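Local coordinates for type II restriction enzyme MspI (Moraxella sp., PDB 1SA3), which recognises the palindromic double-stranded sequence 5'-CCGG-3' and cleaves it after the first cytosine as a type II restriction endonuclease, at a contact of chain A with DNA. Sequence-based numbering; all coordinates share one arbitrary frame.

The two sites lie about 9 Å apart, measured between the centres of their C-alpha atoms, and share Val126 and Ser127, the step from a loop into strand 127-131. Site 1 reads guanine edges in the major groove with this step and strand 258-261. Site 2 holds the sugar-phosphate backbone of the same two guanosines with the end of strand 111-121 and with helix 23-41. Base reading and backbone grip are thus joined through Val126 and Ser127, an arrangement that could couple recognition of CCGG to placement of the strand for cleavage.

Site 1: a contact of chain A with DNA. Residues 126-127, 259, 261. With nucleotides of chain B; nucleotides of chain C.
Ser127, at the start of strand 127-131, and Gln259 and Lys261, on strand 258-261, form a major-groove reading site that meets the Hoogsteen edges of DG6 and DG7 of chain B, the two guanines of the CCGG site. Ser127 turns its hydroxyl to the side of its own backbone N, anti to the carbonyl carbon (chi1 -57°), and donates from OG to N7 of DG6 at 2.8 Å; its approach to O6 is weak. The Gln259 side chain is extended, and its tip brings the amide NE2 to O6 of DG6 at 2.7 Å. This bond is nearly straight, 165° at the hydrogen, with O6 almost in the amide plane. The same O6 accepts from N4 of its paired DC5 of chain C.

The bend of Lys261 at its last torsion (chi4 -66°) carries the amine NZ in between the bases and the side chains of Ser127 and Gln259. NZ donates to O6 of DG7 at 2.8 Å and lies 3.1 Å from O6 of DG6, close enough for a further, probably shared, hydrogen bond that spans neighbouring bases. It reaches OE1 of Gln259 at 2.8 Å from above the carbonyl plane, a contact that would favour the amide rotation with NE2 toward the guanine. From NZ to OG of Ser127 is 2.9 Å; this donation leaves the hydroxyl hydrogen for N7. Water 2 extends the network to N7 of DG7, 2.9 Å from that atom, while water 1 joins Gln259 NE2 to the amino N4 of DC5 of chain B. Within the fold, strand 258-261 lies at the C-terminal end of the chain, beside the start of strand 127-131, and together they face the major groove.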
ATOM      1  N   VAL A 126      -3.315  -6.674   4.842  1.00 15.48           N
ATOM      2  CA  VAL A 126      -4.183  -6.969   3.719  1.00 15.47           C
ATOM      3  C   VAL A 126      -3.306  -7.224   2.496  1.00 14.26           C
ATOM      4  O   VAL A 126      -2.151  -6.798   2.445  1.00 13.40           O
ATOM      5  CB  VAL A 126      -5.123  -5.791   3.440  1.00 13.90           C
ATOM      6  CG1 VAL A 126      -4.305  -4.572   3.037  1.00 18.31           C
ATOM      7  CG2 VAL A 126      -6.140  -6.168   2.379  1.00 16.75           C
ATOM      8  N   SER A 127      -3.864  -7.933   1.526  1.00 15.96           N
ATOM      9  CA  SER A 127      -3.143  -8.258   0.304  1.00 12.92           C
ATOM     10  C   SER A 127      -2.521  -7.028  -0.340  1.00 13.43           C
ATOM     11  O   SER A 127      -3.198  -6.021  -0.553  1.00  9.95           O
ATOM     12  CB  SER A 127      -4.095  -8.929  -0.688  1.00 13.99           C
ATOM     13  OG  SER A 127      -4.680 -10.089  -0.114  1.00 14.52           O
ATOM     14  N   GLN A 259       1.128 -14.739  -3.089  1.00 13.03           N
ATOM     15  CA  GLN A 259       0.423 -13.533  -2.674  1.00 11.19           C
ATOM     16  C   GLN A 259       1.076 -13.067  -1.387  1.00 12.20           C
ATOM     17  O   GLN A 259       1.480 -13.885  -0.556  1.00 13.13           O
ATOM     18  CB  GLN A 259      -1.054 -13.789  -2.390  1.00 14.00           C
ATOM     19  CG  GLN A 259      -1.827 -12.486  -2.155  1.00 10.57           C
ATOM     20  CD  GLN A 259      -3.192 -12.711  -1.507  1.00 13.63           C
ATOM     21  OE1 GLN A 259      -3.281 -13.253  -0.406  1.00 16.73           O
ATOM     22  NE2 GLN A 259      -4.255 -12.281  -2.183  1.00 12.48           N
ATOM     23  N   LYS A 261       0.697 -10.315   1.939  1.00 12.64           N
ATOM     24  CA  LYS A 261      -0.153  -9.414   2.692  1.00 11.23           C
ATOM     25  C   LYS A 261       0.789  -8.568   3.525  1.00 11.76           C
ATOM     26  O   LYS A 261       1.837  -9.046   3.965  1.00 14.79           O
ATOM     27  CB  LYS A 261      -1.127 -10.189   3.586  1.00 14.46           C
ATOM     28  CG  LYS A 261      -2.055 -11.141   2.809  1.00 14.58           C
ATOM     29  CD  LYS A 261      -3.253 -11.563   3.651  1.00 18.33           C
ATOM     30  CE  LYS A 261      -4.066 -12.673   2.994  1.00 10.28           C
ATOM     31  NZ  LYS A 261      -4.776 -12.302   1.721  1.00 13.45           N
TER
ATOM     32  P    DC B   5      -5.177  -3.438  -6.218  1.00 17.88           P
ATOM     33  OP1  DC B   5      -5.201  -1.963  -6.306  1.00 15.09           O
ATOM     34  OP2  DC B   5      -3.970  -4.121  -5.695  1.00 13.12           O
ATOM     35  O5'  DC B   5      -6.453  -3.858  -5.372  1.00 17.18           O
ATOM     36  C5'  DC B   5      -7.743  -3.499  -5.852  1.00 20.55           C
ATOM     37  C4'  DC B   5      -8.812  -4.034  -4.940  1.00 16.13           C
ATOM     38  O4'  DC B   5      -9.102  -5.413  -5.297  1.00 17.83           O
ATOM     39  C3'  DC B   5      -8.357  -4.043  -3.484  1.00 18.89           C
ATOM     40  O3'  DC B   5      -9.036  -3.122  -2.656  1.00 14.34           O
ATOM     41  C2'  DC B   5      -8.617  -5.452  -2.995  1.00 20.42           C
ATOM     42  C1'  DC B   5      -9.347  -6.170  -4.117  1.00 21.34           C
ATOM     43  N1   DC B   5      -8.710  -7.489  -4.271  1.00 16.41           N
ATOM     44  C2   DC B   5      -9.445  -8.639  -3.987  1.00 14.08           C
ATOM     45  O2   DC B   5     -10.641  -8.527  -3.711  1.00 13.41           O
ATOM     46  N3   DC B   5      -8.828  -9.844  -4.018  1.00 14.46           N
ATOM     47  C4   DC B   5      -7.532  -9.922  -4.326  1.00 16.77           C
ATOM     48  N4   DC B   5      -6.958 -11.132  -4.319  1.00 14.14           N
ATOM     49  C5   DC B   5      -6.763  -8.767  -4.655  1.00 13.29           C
ATOM     50  C6   DC B   5      -7.392  -7.583  -4.627  1.00 17.27           C
ATOM     51  P    DG B   6      -8.671  -3.082  -1.092  1.00 15.77           P
ATOM     52  OP1  DG B   6      -8.968  -1.704  -0.616  1.00 15.44           O
ATOM     53  OP2  DG B   6      -7.310  -3.652  -0.877  1.00 12.08           O
ATOM     54  O5'  DG B   6      -9.720  -4.111  -0.489  1.00 15.22           O
ATOM     55  C5'  DG B   6      -9.310  -5.154   0.388  1.00 15.80           C
ATOM     56  C4'  DG B   6     -10.451  -6.118   0.595  1.00 12.14           C
ATOM     57  O4'  DG B   6     -10.397  -7.050  -0.515  1.00 13.07           O
ATOM     58  C3'  DG B   6     -10.284  -6.968   1.851  1.00 17.97           C
ATOM     59  O3'  DG B   6     -11.124  -6.588   2.925  1.00 20.19           O
ATOM     60  C2'  DG B   6     -10.640  -8.379   1.427  1.00 16.25           C
ATOM     61  C1'  DG B   6     -10.621  -8.387  -0.091  1.00 14.49           C
ATOM     62  N9   DG B   6      -9.456  -9.191  -0.456  1.00 12.07           N
ATOM     63  C8   DG B   6      -8.206  -8.746  -0.827  1.00 15.46           C
ATOM     64  N7   DG B   6      -7.326  -9.714  -0.930  1.00 13.63           N
ATOM     65  C5   DG B   6      -8.048 -10.867  -0.646  1.00 13.11           C
ATOM     66  C6   DG B   6      -7.629 -12.233  -0.593  1.00 12.77           C
ATOM     67  O6   DG B   6      -6.496 -12.701  -0.779  1.00 13.02           O
ATOM     68  N1   DG B   6      -8.688 -13.082  -0.271  1.00 15.01           N
ATOM     69  C2   DG B   6      -9.984 -12.672  -0.022  1.00 19.17           C
ATOM     70  N2   DG B   6     -10.873 -13.642   0.285  1.00 16.11           N
ATOM     71  N3   DG B   6     -10.382 -11.407  -0.066  1.00 13.89           N
ATOM     72  C4   DG B   6      -9.371 -10.565  -0.381  1.00 14.33           C
ATOM     73  P    DG B   7     -10.700  -7.012   4.414  1.00 19.61           P
ATOM     74  OP1  DG B   7     -11.470  -6.147   5.334  1.00 21.78           O
ATOM     75  OP2  DG B   7      -9.222  -7.076   4.530  1.00 18.91           O
ATOM     76  O5'  DG B   7     -11.244  -8.498   4.521  1.00 20.58           O
ATOM     77  C5'  DG B   7     -12.570  -8.799   4.107  1.00 22.57           C
ATOM     78  C4'  DG B   7     -12.904 -10.232   4.437  1.00 25.47           C
ATOM     79  O4'  DG B   7     -12.117 -11.111   3.594  1.00 25.62           O
ATOM     80  C3'  DG B   7     -12.589 -10.618   5.883  1.00 25.01           C
ATOM     81  O3'  DG B   7     -13.628 -11.438   6.410  1.00 31.46           O
ATOM     82  C2'  DG B   7     -11.307 -11.419   5.767  1.00 27.54           C
ATOM     83  C1'  DG B   7     -11.450 -12.067   4.399  1.00 24.92           C
ATOM     84  N9   DG B   7     -10.164 -12.369   3.781  1.00 20.80           N
ATOM     85  C8   DG B   7      -9.231 -11.472   3.320  1.00 19.54           C
ATOM     86  N7   DG B   7      -8.140 -12.046   2.889  1.00 14.61           N
ATOM     87  C5   DG B   7      -8.372 -13.404   3.058  1.00 14.54           C
ATOM     88  C6   DG B   7      -7.541 -14.530   2.778  1.00 16.80           C
ATOM     89  O6   DG B   7      -6.391 -14.551   2.307  1.00 17.27           O
ATOM     90  N1   DG B   7      -8.175 -15.727   3.109  1.00 15.06           N
ATOM     91  C2   DG B   7      -9.443 -15.831   3.641  1.00 17.90           C
ATOM     92  N2   DG B   7      -9.884 -17.072   3.891  1.00 15.54           N
ATOM     93  N3   DG B   7     -10.220 -14.796   3.906  1.00 15.10           N
ATOM     94  C4   DG B   7      -9.626 -13.622   3.594  1.00 19.81           C
TER
ATOM     95  P    DC C   5      -9.403 -24.774   1.312  1.00 33.68           P
ATOM     96  OP1  DC C   5     -10.475 -25.727   1.707  1.00 38.52           O
ATOM     97  OP2  DC C   5      -8.373 -25.193   0.334  1.00 28.87           O
ATOM     98  O5'  DC C   5     -10.145 -23.506   0.697  1.00 35.35           O
ATOM     99  C5'  DC C   5      -9.493 -22.254   0.588  1.00 38.40           C
ATOM    100  C4'  DC C   5     -10.517 -21.150   0.486  1.00 34.70           C
ATOM    101  O4'  DC C   5      -9.868 -19.914   0.863  1.00 35.44           O
ATOM    102  C3'  DC C   5     -11.124 -20.932  -0.906  1.00 33.84           C
ATOM    103  O3'  DC C   5     -12.546 -20.770  -0.841  1.00 30.42           O
ATOM    104  C2'  DC C   5     -10.472 -19.648  -1.384  1.00 34.67           C
ATOM    105  C1'  DC C   5     -10.132 -18.916  -0.098  1.00 30.17           C
ATOM    106  N1   DC C   5      -8.931 -18.079  -0.219  1.00 25.76           N
ATOM    107  C2   DC C   5      -9.063 -16.717  -0.013  1.00 21.00           C
ATOM    108  O2   DC C   5     -10.166 -16.282   0.339  1.00 16.48           O
ATOM    109  N3   DC C   5      -7.995 -15.908  -0.201  1.00 17.98           N
ATOM    110  C4   DC C   5      -6.818 -16.431  -0.563  1.00 17.09           C
ATOM    111  N4   DC C   5      -5.794 -15.595  -0.755  1.00 13.06           N
ATOM    112  C5   DC C   5      -6.641 -17.832  -0.745  1.00 16.91           C
ATOM    113  C6   DC C   5      -7.715 -18.615  -0.560  1.00 22.44           C
TER
HETATM  114  O   HOH W   1      -4.030 -11.157  -4.838  1.00 14.80           O
HETATM  115  O   HOH W   2      -6.379  -9.733   2.597  1.00 17.71           O
HETATM  116  O   HOH W   3      -5.821  -5.859  -1.387  1.00 23.52           O

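Site 2: a contact of chain A with DNA. Residues 27, 119-121, 126-127. With nucleotides of chain B.
His120 holds CG between its backbone N and carbonyl carbon (chi1 86°), turning the ND1 edge of the imidazole toward the phosphate oxygen that its own amide also binds, whereas Ser121 sets OG anti to the backbone N (chi1 178°), extended toward the next phosphate. This is a backbone clamp at the end of strand 111-121, acting on consecutive phosphates of DG6 and DG7 of chain B. OP1 of DG6 takes two bonds from one residue: His120 N donates to it at 2.9 Å, and the imidazole ND1 at 2.7 Å. The ring is not coplanar with its acceptor; OP1 is tilted 22° from the imidazole plane. The two donors converge on one oxygen and should hold OP1 in place. The Ser121 hydroxyl OG donates to OP2 of DG7 at 2.7 Å.

Lys119, probably the lysine of the PD-(D/E)XK nuclease core, lays its aliphatic chain alongside the DG6 phosphate, with CG 3.7 Å from OP2. Val126 adds an apolar contact, its CG2 methyl packing 3.9 Å from the deoxyribose C5' of DG6. Water 5 ties the Ser127 carbonyl to OP2 of DG6, adding an indirect hold on the same phosphate. From helix 23-41, Ser27 reaches the sugar, its OG 3.6 Å from C4' of DG6. That hydroxyl also lies at the imidazole edge, in the ring plane, with OG of Ser27 3.3 Å from CE1 of His120.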
ATOM      1  N   SER A  27     -17.127  -3.942  -0.935  1.00 18.58           N
ATOM      2  CA  SER A  27     -15.676  -3.778  -0.820  1.00 18.89           C
ATOM      3  C   SER A  27     -15.156  -2.912  -1.972  1.00 19.87           C
ATOM      4  O   SER A  27     -14.385  -1.965  -1.757  1.00 19.38           O
ATOM      5  CB  SER A  27     -14.978  -5.148  -0.843  1.00 23.31           C
ATOM      6  OG  SER A  27     -13.558  -5.022  -0.836  1.00 21.77           O
ATOM      7  N   LYS A 119      -5.636   1.742   0.088  1.00  9.97           N
ATOM      8  CA  LYS A 119      -6.443   0.555   0.337  1.00 11.83           C
ATOM      9  C   LYS A 119      -7.326   0.734   1.561  1.00 15.07           C
ATOM     10  O   LYS A 119      -7.141   1.664   2.350  1.00 14.39           O
ATOM     11  CB  LYS A 119      -5.563  -0.669   0.595  1.00 12.00           C
ATOM     12  CG  LYS A 119      -4.678  -1.104  -0.546  1.00 14.51           C
ATOM     13  CD  LYS A 119      -3.862  -2.343  -0.134  1.00 15.91           C
ATOM     14  CE  LYS A 119      -2.783  -2.647  -1.155  1.00 20.25           C
ATOM     15  NZ  LYS A 119      -3.340  -2.780  -2.539  1.00 19.72           N
ATOM     16  N   HIS A 120      -8.300  -0.163   1.696  1.00 16.35           N
ATOM     17  CA  HIS A 120      -9.187  -0.167   2.858  1.00 15.16           C
ATOM     18  C   HIS A 120      -9.213  -1.616   3.324  1.00 12.15           C
ATOM     19  O   HIS A 120      -9.115  -2.540   2.517  1.00 13.39           O
ATOM     20  CB  HIS A 120     -10.609   0.279   2.498  1.00 16.27           C
ATOM     21  CG  HIS A 120     -11.490  -0.829   2.005  1.00 16.02           C
ATOM     22  ND1 HIS A 120     -11.314  -1.434   0.779  1.00 16.84           N
ATOM     23  CD2 HIS A 120     -12.553  -1.441   2.578  1.00 20.73           C
ATOM     24  CE1 HIS A 120     -12.230  -2.372   0.619  1.00 20.54           C
ATOM     25  NE2 HIS A 120     -12.996  -2.397   1.696  1.00 19.22           N
ATOM     26  N   SER A 121      -9.343  -1.812   4.626  1.00 13.78           N
ATOM     27  CA  SER A 121      -9.373  -3.151   5.193  1.00 15.33           C
ATOM     28  C   SER A 121      -9.905  -3.081   6.609  1.00 16.13           C
ATOM     29  O   SER A 121      -9.841  -2.035   7.253  1.00 18.71           O
ATOM     30  CB  SER A 121      -7.966  -3.756   5.230  1.00 15.52           C
ATOM     31  OG  SER A 121      -7.982  -5.045   5.829  1.00 14.21           O
ATOM     32  N   VAL A 126      -3.315  -6.674   4.842  1.00 15.48           N
ATOM     33  CA  VAL A 126      -4.183  -6.969   3.719  1.00 15.47           C
ATOM     34  C   VAL A 126      -3.306  -7.224   2.496  1.00 14.26           C
ATOM     35  O   VAL A 126      -2.151  -6.798   2.445  1.00 13.40           O
ATOM     36  CB  VAL A 126      -5.123  -5.791   3.440  1.00 13.90           C
ATOM     37  CG1 VAL A 126      -4.305  -4.572   3.037  1.00 18.31           C
ATOM     38  CG2 VAL A 126      -6.140  -6.168   2.379  1.00 16.75           C
ATOM     39  N   SER A 127      -3.864  -7.933   1.526  1.00 15.96           N
ATOM     40  CA  SER A 127      -3.143  -8.258   0.304  1.00 12.92           C
ATOM     41  C   SER A 127      -2.521  -7.028  -0.340  1.00 13.43           C
ATOM     42  O   SER A 127      -3.198  -6.021  -0.553  1.00  9.95           O
ATOM     43  CB  SER A 127      -4.095  -8.929  -0.688  1.00 13.99           C
ATOM     44  OG  SER A 127      -4.680 -10.089  -0.114  1.00 14.52           O
TER
ATOM     45  P    DG B   6      -8.671  -3.082  -1.092  1.00 15.77           P
ATOM     46  OP1  DG B   6      -8.968  -1.704  -0.616  1.00 15.44           O
ATOM     47  OP2  DG B   6      -7.310  -3.652  -0.877  1.00 12.08           O
ATOM     48  O5'  DG B   6      -9.720  -4.111  -0.489  1.00 15.22           O
ATOM     49  C5'  DG B   6      -9.310  -5.154   0.388  1.00 15.80           C
ATOM     50  C4'  DG B   6     -10.451  -6.118   0.595  1.00 12.14           C
ATOM     51  O4'  DG B   6     -10.397  -7.050  -0.515  1.00 13.07           O
ATOM     52  C3'  DG B   6     -10.284  -6.968   1.851  1.00 17.97           C
ATOM     53  O3'  DG B   6     -11.124  -6.588   2.925  1.00 20.19           O
ATOM     54  C2'  DG B   6     -10.640  -8.379   1.427  1.00 16.25           C
ATOM     55  C1'  DG B   6     -10.621  -8.387  -0.091  1.00 14.49           C
ATOM     56  N9   DG B   6      -9.456  -9.191  -0.456  1.00 12.07           N
ATOM     57  C8   DG B   6      -8.206  -8.746  -0.827  1.00 15.46           C
ATOM     58  N7   DG B   6      -7.326  -9.714  -0.930  1.00 13.63           N
ATOM     59  C5   DG B   6      -8.048 -10.867  -0.646  1.00 13.11           C
ATOM     60  C6   DG B   6      -7.629 -12.233  -0.593  1.00 12.77           C
ATOM     61  O6   DG B   6      -6.496 -12.701  -0.779  1.00 13.02           O
ATOM     62  N1   DG B   6      -8.688 -13.082  -0.271  1.00 15.01           N
ATOM     63  C2   DG B   6      -9.984 -12.672  -0.022  1.00 19.17           C
ATOM     64  N2   DG B   6     -10.873 -13.642   0.285  1.00 16.11           N
ATOM     65  N3   DG B   6     -10.382 -11.407  -0.066  1.00 13.89           N
ATOM     66  C4   DG B   6      -9.371 -10.565  -0.381  1.00 14.33           C
ATOM     67  P    DG B   7     -10.700  -7.012   4.414  1.00 19.61           P
ATOM     68  OP1  DG B   7     -11.470  -6.147   5.334  1.00 21.78           O
ATOM     69  OP2  DG B   7      -9.222  -7.076   4.530  1.00 18.91           O
ATOM     70  O5'  DG B   7     -11.244  -8.498   4.521  1.00 20.58           O
ATOM     71  C5'  DG B   7     -12.570  -8.799   4.107  1.00 22.57           C
ATOM     72  C4'  DG B   7     -12.904 -10.232   4.437  1.00 25.47           C
ATOM     73  O4'  DG B   7     -12.117 -11.111   3.594  1.00 25.62           O
ATOM     74  C3'  DG B   7     -12.589 -10.618   5.883  1.00 25.01           C
ATOM     75  O3'  DG B   7     -13.628 -11.438   6.410  1.00 31.46           O
ATOM     76  C2'  DG B   7     -11.307 -11.419   5.767  1.00 27.54           C
ATOM     77  C1'  DG B   7     -11.450 -12.067   4.399  1.00 24.92           C
ATOM     78  N9   DG B   7     -10.164 -12.369   3.781  1.00 20.80           N
ATOM     79  C8   DG B   7      -9.231 -11.472   3.320  1.00 19.54           C
ATOM     80  N7   DG B   7      -8.140 -12.046   2.889  1.00 14.61           N
ATOM     81  C5   DG B   7      -8.372 -13.404   3.058  1.00 14.54           C
ATOM     82  C6   DG B   7      -7.541 -14.530   2.778  1.00 16.80           C
ATOM     83  O6   DG B   7      -6.391 -14.551   2.307  1.00 17.27           O
ATOM     84  N1   DG B   7      -8.175 -15.727   3.109  1.00 15.06           N
ATOM     85  C2   DG B   7      -9.443 -15.831   3.641  1.00 17.90           C
ATOM     86  N2   DG B   7      -9.884 -17.072   3.891  1.00 15.54           N
ATOM     87  N3   DG B   7     -10.220 -14.796   3.906  1.00 15.10           N
ATOM     88  C4   DG B   7      -9.626 -13.622   3.594  1.00 19.81           C
TER
HETATM   89  O   HOH W   4      -6.379  -9.733   2.597  1.00 17.71           O
HETATM   90  O   HOH W   5      -5.821  -5.859  -1.387  1.00 23.52           O